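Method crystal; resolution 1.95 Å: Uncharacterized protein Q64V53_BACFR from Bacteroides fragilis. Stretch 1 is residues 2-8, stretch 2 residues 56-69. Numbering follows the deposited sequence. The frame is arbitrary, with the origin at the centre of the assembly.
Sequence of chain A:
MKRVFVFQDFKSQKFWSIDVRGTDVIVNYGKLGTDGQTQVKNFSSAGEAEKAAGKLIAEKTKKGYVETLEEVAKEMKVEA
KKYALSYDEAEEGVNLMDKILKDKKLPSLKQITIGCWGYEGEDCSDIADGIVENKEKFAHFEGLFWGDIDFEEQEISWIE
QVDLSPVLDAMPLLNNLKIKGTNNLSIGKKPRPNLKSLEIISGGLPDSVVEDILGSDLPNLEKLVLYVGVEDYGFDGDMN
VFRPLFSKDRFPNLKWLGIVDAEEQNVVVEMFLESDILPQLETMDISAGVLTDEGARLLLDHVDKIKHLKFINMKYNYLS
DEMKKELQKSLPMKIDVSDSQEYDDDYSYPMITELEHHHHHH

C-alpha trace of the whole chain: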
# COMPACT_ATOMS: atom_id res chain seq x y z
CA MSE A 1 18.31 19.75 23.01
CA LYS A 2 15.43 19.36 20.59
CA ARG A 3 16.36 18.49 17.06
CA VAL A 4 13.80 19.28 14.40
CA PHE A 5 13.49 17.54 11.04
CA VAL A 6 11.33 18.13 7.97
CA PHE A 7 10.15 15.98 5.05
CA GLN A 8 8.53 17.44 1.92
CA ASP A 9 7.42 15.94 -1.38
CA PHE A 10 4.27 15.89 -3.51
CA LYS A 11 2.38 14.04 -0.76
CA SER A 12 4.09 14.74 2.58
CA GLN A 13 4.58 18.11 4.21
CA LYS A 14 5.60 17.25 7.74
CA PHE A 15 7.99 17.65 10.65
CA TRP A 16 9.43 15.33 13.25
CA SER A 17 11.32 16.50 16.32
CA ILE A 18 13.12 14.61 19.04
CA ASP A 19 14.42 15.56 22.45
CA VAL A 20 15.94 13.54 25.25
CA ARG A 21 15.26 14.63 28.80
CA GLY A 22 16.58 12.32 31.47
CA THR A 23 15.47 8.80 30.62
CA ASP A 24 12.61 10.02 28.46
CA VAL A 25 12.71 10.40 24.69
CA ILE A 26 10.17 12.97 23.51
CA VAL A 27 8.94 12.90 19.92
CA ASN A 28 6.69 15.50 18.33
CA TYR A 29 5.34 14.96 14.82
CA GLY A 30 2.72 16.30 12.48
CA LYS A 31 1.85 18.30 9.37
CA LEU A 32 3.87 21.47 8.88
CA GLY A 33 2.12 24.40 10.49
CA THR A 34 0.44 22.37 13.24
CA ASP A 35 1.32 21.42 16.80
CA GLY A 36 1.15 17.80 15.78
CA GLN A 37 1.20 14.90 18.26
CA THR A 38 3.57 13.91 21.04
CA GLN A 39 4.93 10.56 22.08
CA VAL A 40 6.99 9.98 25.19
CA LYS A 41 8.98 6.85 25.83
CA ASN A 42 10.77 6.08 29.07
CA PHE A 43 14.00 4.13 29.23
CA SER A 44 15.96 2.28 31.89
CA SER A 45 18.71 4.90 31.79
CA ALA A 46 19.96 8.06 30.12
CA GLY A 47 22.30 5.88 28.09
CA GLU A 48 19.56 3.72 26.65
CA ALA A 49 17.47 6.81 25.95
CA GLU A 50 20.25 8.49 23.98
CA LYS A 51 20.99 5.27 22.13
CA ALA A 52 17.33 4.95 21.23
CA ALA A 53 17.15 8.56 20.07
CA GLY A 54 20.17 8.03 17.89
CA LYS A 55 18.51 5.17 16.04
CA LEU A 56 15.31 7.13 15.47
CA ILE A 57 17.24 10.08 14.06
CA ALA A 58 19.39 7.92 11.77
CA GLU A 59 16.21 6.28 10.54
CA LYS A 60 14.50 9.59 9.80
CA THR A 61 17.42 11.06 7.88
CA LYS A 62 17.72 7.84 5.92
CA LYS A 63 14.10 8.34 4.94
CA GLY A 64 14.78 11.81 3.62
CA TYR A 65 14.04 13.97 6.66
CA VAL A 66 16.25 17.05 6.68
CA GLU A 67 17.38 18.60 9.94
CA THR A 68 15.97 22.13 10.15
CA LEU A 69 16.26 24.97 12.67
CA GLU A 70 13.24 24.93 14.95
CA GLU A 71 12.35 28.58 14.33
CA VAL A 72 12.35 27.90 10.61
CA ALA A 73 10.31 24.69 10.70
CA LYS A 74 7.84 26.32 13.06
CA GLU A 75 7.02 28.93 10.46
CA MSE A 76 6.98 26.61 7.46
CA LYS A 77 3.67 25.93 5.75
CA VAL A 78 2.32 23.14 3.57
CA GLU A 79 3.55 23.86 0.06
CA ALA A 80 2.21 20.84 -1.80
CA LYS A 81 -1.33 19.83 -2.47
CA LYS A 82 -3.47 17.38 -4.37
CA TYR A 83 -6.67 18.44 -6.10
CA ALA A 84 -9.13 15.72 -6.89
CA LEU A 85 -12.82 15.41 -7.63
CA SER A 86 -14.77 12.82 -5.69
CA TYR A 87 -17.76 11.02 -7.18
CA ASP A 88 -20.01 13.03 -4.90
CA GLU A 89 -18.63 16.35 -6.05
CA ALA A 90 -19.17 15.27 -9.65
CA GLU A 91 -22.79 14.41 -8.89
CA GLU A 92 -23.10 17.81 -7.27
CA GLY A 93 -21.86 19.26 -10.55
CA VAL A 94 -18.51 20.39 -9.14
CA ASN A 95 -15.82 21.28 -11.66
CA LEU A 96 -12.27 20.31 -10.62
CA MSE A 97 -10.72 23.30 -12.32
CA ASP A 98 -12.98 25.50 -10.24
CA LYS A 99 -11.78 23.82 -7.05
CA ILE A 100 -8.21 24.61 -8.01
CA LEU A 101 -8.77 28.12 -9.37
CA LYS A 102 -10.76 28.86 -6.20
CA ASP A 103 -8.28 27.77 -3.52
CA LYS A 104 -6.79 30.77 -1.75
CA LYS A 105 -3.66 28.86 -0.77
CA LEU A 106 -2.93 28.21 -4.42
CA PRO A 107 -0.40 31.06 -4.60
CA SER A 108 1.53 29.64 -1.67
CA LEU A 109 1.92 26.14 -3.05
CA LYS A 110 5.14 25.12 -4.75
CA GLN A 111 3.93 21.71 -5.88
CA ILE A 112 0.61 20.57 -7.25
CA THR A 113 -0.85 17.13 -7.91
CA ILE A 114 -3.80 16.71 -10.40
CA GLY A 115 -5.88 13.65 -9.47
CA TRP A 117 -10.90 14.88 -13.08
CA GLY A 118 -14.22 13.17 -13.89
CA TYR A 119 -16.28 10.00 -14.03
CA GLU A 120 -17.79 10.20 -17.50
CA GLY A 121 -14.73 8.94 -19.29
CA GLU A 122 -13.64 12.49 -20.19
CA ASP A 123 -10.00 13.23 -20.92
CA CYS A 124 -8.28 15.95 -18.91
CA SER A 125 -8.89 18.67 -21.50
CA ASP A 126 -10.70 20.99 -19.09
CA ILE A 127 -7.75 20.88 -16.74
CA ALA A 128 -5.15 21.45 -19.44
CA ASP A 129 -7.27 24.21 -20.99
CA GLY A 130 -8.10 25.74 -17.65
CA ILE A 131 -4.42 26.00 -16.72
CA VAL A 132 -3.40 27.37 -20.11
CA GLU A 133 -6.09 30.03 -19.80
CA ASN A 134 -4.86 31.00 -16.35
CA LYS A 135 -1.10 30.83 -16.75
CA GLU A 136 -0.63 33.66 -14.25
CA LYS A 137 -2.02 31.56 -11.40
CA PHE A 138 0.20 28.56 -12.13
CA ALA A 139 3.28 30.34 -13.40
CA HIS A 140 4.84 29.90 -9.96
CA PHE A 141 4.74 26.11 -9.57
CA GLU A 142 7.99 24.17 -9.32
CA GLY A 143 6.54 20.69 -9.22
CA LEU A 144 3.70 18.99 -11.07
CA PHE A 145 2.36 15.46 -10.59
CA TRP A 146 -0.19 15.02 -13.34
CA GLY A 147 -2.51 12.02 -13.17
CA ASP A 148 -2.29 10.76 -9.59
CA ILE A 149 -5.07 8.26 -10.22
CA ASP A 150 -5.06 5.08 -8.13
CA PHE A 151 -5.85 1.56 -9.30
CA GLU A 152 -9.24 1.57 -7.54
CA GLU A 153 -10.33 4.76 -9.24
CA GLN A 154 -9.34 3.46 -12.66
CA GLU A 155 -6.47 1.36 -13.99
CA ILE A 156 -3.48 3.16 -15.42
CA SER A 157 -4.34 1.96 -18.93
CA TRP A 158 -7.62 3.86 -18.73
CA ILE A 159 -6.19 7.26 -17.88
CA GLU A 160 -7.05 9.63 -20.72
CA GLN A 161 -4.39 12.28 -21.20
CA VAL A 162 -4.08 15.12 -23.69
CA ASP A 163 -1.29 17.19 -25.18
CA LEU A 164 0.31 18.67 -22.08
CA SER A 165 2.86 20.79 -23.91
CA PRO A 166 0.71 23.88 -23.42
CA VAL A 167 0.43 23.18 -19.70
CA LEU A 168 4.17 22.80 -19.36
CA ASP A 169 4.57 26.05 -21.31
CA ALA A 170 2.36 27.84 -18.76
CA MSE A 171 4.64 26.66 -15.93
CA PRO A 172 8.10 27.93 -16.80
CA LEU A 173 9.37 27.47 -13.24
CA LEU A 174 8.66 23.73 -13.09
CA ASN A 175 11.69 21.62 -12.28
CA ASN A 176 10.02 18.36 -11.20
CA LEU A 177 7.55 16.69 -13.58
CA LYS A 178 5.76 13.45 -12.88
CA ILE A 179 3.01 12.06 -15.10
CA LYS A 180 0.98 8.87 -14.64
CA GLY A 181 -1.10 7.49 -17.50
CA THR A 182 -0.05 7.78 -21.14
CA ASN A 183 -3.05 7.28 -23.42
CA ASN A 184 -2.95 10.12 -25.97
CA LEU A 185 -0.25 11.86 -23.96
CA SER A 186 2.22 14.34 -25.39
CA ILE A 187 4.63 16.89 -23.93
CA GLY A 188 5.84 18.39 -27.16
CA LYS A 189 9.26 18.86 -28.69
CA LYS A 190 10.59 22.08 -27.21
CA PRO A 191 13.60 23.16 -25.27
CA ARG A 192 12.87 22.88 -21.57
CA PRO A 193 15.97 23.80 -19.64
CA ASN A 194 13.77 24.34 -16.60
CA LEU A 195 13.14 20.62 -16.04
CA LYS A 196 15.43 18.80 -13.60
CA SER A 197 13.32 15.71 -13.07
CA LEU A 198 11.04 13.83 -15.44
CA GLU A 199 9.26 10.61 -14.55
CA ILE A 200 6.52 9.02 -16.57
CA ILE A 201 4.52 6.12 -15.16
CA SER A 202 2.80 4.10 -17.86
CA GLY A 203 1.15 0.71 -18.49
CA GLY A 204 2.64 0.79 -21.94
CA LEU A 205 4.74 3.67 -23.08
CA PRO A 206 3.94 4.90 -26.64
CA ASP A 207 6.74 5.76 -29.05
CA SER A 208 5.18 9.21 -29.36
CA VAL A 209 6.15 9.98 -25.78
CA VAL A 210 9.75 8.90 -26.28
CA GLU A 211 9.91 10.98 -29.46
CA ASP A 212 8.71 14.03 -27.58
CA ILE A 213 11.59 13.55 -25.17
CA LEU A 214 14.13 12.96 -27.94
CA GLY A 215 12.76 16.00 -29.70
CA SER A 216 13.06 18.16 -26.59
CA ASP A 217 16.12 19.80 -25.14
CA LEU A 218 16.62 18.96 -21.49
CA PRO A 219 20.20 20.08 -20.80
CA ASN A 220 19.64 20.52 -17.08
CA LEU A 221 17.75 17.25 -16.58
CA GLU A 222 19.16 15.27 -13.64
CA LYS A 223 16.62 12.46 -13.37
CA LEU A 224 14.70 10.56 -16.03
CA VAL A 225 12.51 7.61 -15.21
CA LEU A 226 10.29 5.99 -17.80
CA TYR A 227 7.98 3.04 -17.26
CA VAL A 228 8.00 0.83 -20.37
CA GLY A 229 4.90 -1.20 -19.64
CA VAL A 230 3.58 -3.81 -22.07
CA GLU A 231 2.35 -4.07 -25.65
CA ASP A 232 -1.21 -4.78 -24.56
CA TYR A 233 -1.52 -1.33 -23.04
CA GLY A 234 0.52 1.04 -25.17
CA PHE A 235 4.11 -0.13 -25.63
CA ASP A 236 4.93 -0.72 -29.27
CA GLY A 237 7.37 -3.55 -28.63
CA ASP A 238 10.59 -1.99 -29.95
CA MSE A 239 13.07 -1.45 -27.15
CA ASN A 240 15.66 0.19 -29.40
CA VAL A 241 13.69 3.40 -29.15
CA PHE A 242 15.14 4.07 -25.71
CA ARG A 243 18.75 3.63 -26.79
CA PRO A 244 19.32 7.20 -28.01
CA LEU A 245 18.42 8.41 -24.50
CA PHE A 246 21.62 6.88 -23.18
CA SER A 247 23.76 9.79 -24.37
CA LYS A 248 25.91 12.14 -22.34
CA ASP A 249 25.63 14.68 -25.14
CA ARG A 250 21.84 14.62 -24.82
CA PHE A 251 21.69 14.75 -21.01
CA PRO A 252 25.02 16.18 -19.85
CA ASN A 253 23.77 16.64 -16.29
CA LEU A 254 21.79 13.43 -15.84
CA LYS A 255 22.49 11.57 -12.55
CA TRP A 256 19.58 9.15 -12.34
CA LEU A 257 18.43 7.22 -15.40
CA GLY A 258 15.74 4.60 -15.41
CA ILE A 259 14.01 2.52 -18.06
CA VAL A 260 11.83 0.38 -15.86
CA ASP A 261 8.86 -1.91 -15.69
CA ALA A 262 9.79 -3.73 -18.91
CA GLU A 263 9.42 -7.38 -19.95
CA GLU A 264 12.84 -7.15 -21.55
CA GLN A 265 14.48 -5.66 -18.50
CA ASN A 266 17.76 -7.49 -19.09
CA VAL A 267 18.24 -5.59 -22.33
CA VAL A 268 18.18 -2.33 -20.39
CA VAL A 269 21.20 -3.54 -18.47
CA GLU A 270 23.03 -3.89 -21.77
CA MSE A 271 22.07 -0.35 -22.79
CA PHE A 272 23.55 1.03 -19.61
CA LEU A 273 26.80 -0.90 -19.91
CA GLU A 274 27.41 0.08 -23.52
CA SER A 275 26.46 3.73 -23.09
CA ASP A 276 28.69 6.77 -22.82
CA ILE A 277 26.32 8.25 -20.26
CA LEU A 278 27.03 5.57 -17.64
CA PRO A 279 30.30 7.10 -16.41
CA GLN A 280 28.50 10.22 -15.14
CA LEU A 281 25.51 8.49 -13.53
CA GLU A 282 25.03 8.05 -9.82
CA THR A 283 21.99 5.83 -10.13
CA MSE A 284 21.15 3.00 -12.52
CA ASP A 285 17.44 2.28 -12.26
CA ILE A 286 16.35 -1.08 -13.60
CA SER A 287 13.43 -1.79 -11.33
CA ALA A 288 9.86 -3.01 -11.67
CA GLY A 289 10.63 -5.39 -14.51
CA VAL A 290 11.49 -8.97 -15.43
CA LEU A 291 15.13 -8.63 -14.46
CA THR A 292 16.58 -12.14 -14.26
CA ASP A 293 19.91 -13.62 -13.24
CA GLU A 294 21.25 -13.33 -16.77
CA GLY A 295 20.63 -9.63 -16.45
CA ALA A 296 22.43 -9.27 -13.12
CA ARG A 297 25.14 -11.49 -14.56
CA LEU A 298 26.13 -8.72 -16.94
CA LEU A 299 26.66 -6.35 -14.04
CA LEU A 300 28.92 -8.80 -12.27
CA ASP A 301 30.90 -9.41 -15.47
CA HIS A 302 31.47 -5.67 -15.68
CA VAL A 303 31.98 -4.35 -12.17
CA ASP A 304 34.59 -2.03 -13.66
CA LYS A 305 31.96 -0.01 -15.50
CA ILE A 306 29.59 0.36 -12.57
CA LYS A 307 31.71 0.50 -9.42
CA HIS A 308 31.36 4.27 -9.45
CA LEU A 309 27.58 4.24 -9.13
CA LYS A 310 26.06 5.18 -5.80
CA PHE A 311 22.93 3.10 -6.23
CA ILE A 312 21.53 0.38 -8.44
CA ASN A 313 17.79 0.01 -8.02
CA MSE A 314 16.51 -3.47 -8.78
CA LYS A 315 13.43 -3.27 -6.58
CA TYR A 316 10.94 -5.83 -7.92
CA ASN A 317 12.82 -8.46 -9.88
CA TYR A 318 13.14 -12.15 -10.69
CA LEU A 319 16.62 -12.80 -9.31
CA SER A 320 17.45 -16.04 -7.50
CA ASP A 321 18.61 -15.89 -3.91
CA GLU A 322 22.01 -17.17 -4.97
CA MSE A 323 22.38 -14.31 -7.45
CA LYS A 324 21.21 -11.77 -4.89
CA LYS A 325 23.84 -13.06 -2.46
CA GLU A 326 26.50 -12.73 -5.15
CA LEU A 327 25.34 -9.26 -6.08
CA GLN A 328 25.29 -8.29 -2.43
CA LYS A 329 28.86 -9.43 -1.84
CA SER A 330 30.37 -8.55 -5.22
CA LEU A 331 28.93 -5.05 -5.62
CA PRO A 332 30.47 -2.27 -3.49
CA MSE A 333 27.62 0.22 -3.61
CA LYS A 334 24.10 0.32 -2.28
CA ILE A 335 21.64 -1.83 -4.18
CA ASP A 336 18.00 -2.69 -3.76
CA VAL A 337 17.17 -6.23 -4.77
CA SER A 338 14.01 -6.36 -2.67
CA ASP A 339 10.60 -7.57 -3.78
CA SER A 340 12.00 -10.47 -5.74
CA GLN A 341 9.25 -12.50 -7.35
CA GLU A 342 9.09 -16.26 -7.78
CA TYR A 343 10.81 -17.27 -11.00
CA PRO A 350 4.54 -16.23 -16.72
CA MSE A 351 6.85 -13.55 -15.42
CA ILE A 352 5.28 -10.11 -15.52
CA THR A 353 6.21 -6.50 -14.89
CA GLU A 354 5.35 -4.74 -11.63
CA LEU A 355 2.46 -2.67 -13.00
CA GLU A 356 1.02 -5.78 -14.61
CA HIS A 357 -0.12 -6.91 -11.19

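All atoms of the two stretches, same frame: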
# COMPACT_ATOMS: atom_id res chain seq x y z
N LYS A 2 16.33 19.81 21.65
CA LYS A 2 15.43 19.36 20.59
C LYS A 2 16.01 19.52 19.21
O LYS A 2 16.57 20.56 18.86
CB LYS A 2 14.11 20.11 20.65
CG LYS A 2 13.14 19.74 19.52
CD LYS A 2 11.68 19.91 19.95
CE LYS A 2 11.32 21.35 20.25
NZ LYS A 2 9.86 21.48 20.55
N ARG A 3 15.89 18.46 18.43
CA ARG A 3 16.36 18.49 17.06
C ARG A 3 15.15 18.32 16.20
O ARG A 3 14.38 17.35 16.36
CB ARG A 3 17.39 17.40 16.82
CG ARG A 3 18.71 17.68 17.52
CD ARG A 3 19.86 17.28 16.63
NE ARG A 3 20.41 15.99 16.99
CZ ARG A 3 21.03 15.17 16.15
NH1 ARG A 3 21.17 15.50 14.87
NH2 ARG A 3 21.53 14.03 16.59
N VAL A 4 14.95 19.27 15.29
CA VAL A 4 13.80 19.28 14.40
C VAL A 4 14.13 18.86 12.98
O VAL A 4 15.13 19.30 12.41
CB VAL A 4 13.17 20.69 14.38
CG1 VAL A 4 11.85 20.66 13.61
CG2 VAL A 4 12.95 21.17 15.81
N PHE A 5 13.28 18.02 12.41
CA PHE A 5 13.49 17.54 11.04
C PHE A 5 12.24 17.73 10.20
O PHE A 5 11.12 17.72 10.73
CB PHE A 5 13.89 16.05 11.07
CG PHE A 5 15.12 15.77 11.90
CD1 PHE A 5 15.06 15.77 13.29
CD2 PHE A 5 16.34 15.50 11.28
CE1 PHE A 5 16.20 15.51 14.05
CE2 PHE A 5 17.48 15.23 12.04
CZ PHE A 5 17.41 15.24 13.42
N VAL A 6 12.43 17.90 8.90
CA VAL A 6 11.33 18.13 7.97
C VAL A 6 11.39 17.29 6.70
O VAL A 6 12.46 17.10 6.12
CB VAL A 6 11.30 19.63 7.56
CG1 VAL A 6 10.23 19.87 6.51
CG2 VAL A 6 11.05 20.49 8.78
N PHE A 7 10.23 16.78 6.27
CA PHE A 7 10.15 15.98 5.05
C PHE A 7 9.09 16.57 4.15
O PHE A 7 7.94 16.74 4.56
CB PHE A 7 9.77 14.52 5.36
CG PHE A 7 9.78 13.63 4.14
CD1 PHE A 7 10.99 13.14 3.64
CD2 PHE A 7 8.61 13.32 3.47
CE1 PHE A 7 11.01 12.36 2.49
CE2 PHE A 7 8.63 12.53 2.32
CZ PHE A 7 9.83 12.06 1.84
N GLN A 8 9.46 16.85 2.90
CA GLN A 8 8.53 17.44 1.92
C GLN A 8 8.61 16.90 0.51
O GLN A 8 9.68 16.92 -0.11
CB GLN A 8 8.75 18.95 1.82
CG GLN A 8 8.25 19.80 2.97
CD GLN A 8 8.63 21.25 2.78
OE1 GLN A 8 9.81 21.59 2.75
NE2 GLN A 8 7.63 22.12 2.64
N LEU A 56 16.48 6.50 16.06
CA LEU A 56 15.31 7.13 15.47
C LEU A 56 15.76 8.20 14.48
O LEU A 56 15.25 8.28 13.36
CB LEU A 56 14.45 7.77 16.55
CG LEU A 56 13.76 6.80 17.52
CD1 LEU A 56 12.98 7.58 18.57
CD2 LEU A 56 12.83 5.89 16.74
N ILE A 57 16.71 9.01 14.91
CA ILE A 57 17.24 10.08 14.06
C ILE A 57 17.83 9.50 12.79
O ILE A 57 17.44 9.88 11.69
CB ILE A 57 18.29 10.91 14.84
CG1 ILE A 57 17.57 11.75 15.90
CG2 ILE A 57 19.11 11.79 13.89
CD1 ILE A 57 18.49 12.52 16.82
N ALA A 58 18.75 8.55 12.94
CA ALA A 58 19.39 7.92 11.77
C ALA A 58 18.35 7.42 10.80
O ALA A 58 18.49 7.57 9.59
CB ALA A 58 20.28 6.76 12.22
N GLU A 59 17.30 6.82 11.35
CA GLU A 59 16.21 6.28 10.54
C GLU A 59 15.47 7.36 9.77
O GLU A 59 15.13 7.18 8.60
CB GLU A 59 15.23 5.54 11.45
CG GLU A 59 14.10 4.85 10.72
CD GLU A 59 13.07 4.29 11.69
OE1 GLU A 59 13.48 3.74 12.74
OE2 GLU A 59 11.86 4.39 11.41
N LYS A 60 15.21 8.49 10.43
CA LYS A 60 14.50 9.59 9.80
C LYS A 60 15.30 10.21 8.67
O LYS A 60 14.77 10.46 7.59
CB LYS A 60 14.15 10.68 10.84
CG LYS A 60 13.04 10.28 11.83
CD LYS A 60 11.69 10.13 11.13
CE LYS A 60 10.67 9.38 12.00
NZ LYS A 60 9.47 9.00 11.20
N THR A 61 16.59 10.45 8.91
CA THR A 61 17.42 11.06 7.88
C THR A 61 17.58 10.12 6.71
O THR A 61 17.68 10.56 5.57
CB THR A 61 18.82 11.45 8.42
OG1 THR A 61 19.46 10.29 8.99
CG2 THR A 61 18.69 12.54 9.48
N LYS A 62 17.58 8.82 6.99
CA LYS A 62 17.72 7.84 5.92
C LYS A 62 16.48 7.88 5.07
O LYS A 62 16.53 7.57 3.88
CB LYS A 62 17.92 6.42 6.48
CG LYS A 62 18.30 5.40 5.40
CD LYS A 62 18.45 3.98 5.94
CE LYS A 62 17.11 3.33 6.24
NZ LYS A 62 17.24 1.88 6.59
N LYS A 63 15.36 8.27 5.67
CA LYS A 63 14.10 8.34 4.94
C LYS A 63 13.91 9.64 4.21
O LYS A 63 12.89 9.84 3.56
CB LYS A 63 12.91 8.11 5.88
CG LYS A 63 12.83 6.70 6.45
CD LYS A 63 11.61 6.53 7.34
CE LYS A 63 11.57 5.14 7.96
NZ LYS A 63 11.53 4.07 6.92
N GLY A 64 14.89 10.53 4.32
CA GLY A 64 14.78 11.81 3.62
C GLY A 64 14.49 13.03 4.47
O GLY A 64 14.43 14.14 3.95
N TYR A 65 14.30 12.84 5.77
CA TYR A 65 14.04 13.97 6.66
C TYR A 65 15.28 14.82 6.73
O TYR A 65 16.39 14.29 6.86
CB TYR A 65 13.64 13.47 8.04
CG TYR A 65 12.18 13.15 8.17
CD1 TYR A 65 11.29 14.09 8.68
CD2 TYR A 65 11.68 11.92 7.75
CE1 TYR A 65 9.94 13.80 8.79
CE2 TYR A 65 10.33 11.63 7.85
CZ TYR A 65 9.47 12.58 8.37
OH TYR A 65 8.14 12.28 8.48
N VAL A 66 15.12 16.13 6.63
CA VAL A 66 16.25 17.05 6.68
C VAL A 66 16.22 17.88 7.93
O VAL A 66 15.22 18.56 8.21
CB VAL A 66 16.24 18.01 5.48
CG1 VAL A 66 17.47 18.93 5.53
CG2 VAL A 66 16.22 17.21 4.18
N GLU A 67 17.31 17.84 8.70
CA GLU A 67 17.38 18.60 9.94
C GLU A 67 17.22 20.07 9.63
O GLU A 67 17.92 20.61 8.75
CB GLU A 67 18.71 18.36 10.66
CG GLU A 67 18.61 18.65 12.15
CD GLU A 67 19.78 18.11 12.95
OE1 GLU A 67 20.42 17.13 12.51
OE2 GLU A 67 20.03 18.67 14.04
N THR A 68 16.32 20.72 10.36
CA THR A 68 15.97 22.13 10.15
C THR A 68 15.88 22.89 11.46
O THR A 68 15.39 22.36 12.46
CB THR A 68 14.59 22.23 9.45
OG1 THR A 68 14.56 21.37 8.31
CG2 THR A 68 14.30 23.64 9.00
N LEU A 69 16.35 24.14 11.47
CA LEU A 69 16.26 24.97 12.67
C LEU A 69 14.83 25.03 13.12
O LEU A 69 13.92 25.21 12.29
CB LEU A 69 16.74 26.40 12.38
CG LEU A 69 18.24 26.61 12.25
CD1 LEU A 69 18.52 28.04 11.74
CD2 LEU A 69 18.89 26.39 13.61
O HOH W 1 16.68 21.22 14.76

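A short antiparallel pairing often fixes the backbone and leaves the rotamers to complete the contact, as the strand 3-8 of this Bacteroides fragilis protein illustrates. Val6 and Val66 form a hydrogen-bonded pair, Val6 N to Val66 O and Val66 N to Val6 O both spanning 2.9 Å; Thr68 N extends the ladder to Val4 O at 2.8 Å. Where the strands part, water 1 accepts from Val4 N (2.7 Å) and donates to Thr68 O (2.9 Å).

Phe5 and Glu67 share a face of the sheet. With chi1 m, the Phe5 ring reaches the helix, its CZ lying 3.9 Å from Ile57 CG2. The extended Glu67 chain (chi1 and chi2 both t) lays its CG over the ring face, 4.0 Å from the centroid, and carries its carboxylate on to Arg3, where NH1 and OE1 form a 3.0 Å salt bridge. Ile57 CD1 covers one face of the guanidinium, leaving its edge to the carboxylate.

The backbone sets Phe7 CB over the Tyr65 ring, 3.5 Å from the centroid, and chi1 t sends its own ring beside the helix end. There Gly64, at positive phi in a Schellman motif, has no CB, which would clash with Phe7 CE1. Thr68 adopts chi1 m; its OG1 donates to Val66 O at 2.9 Å and lies 3.6 Å from Val6 CG2.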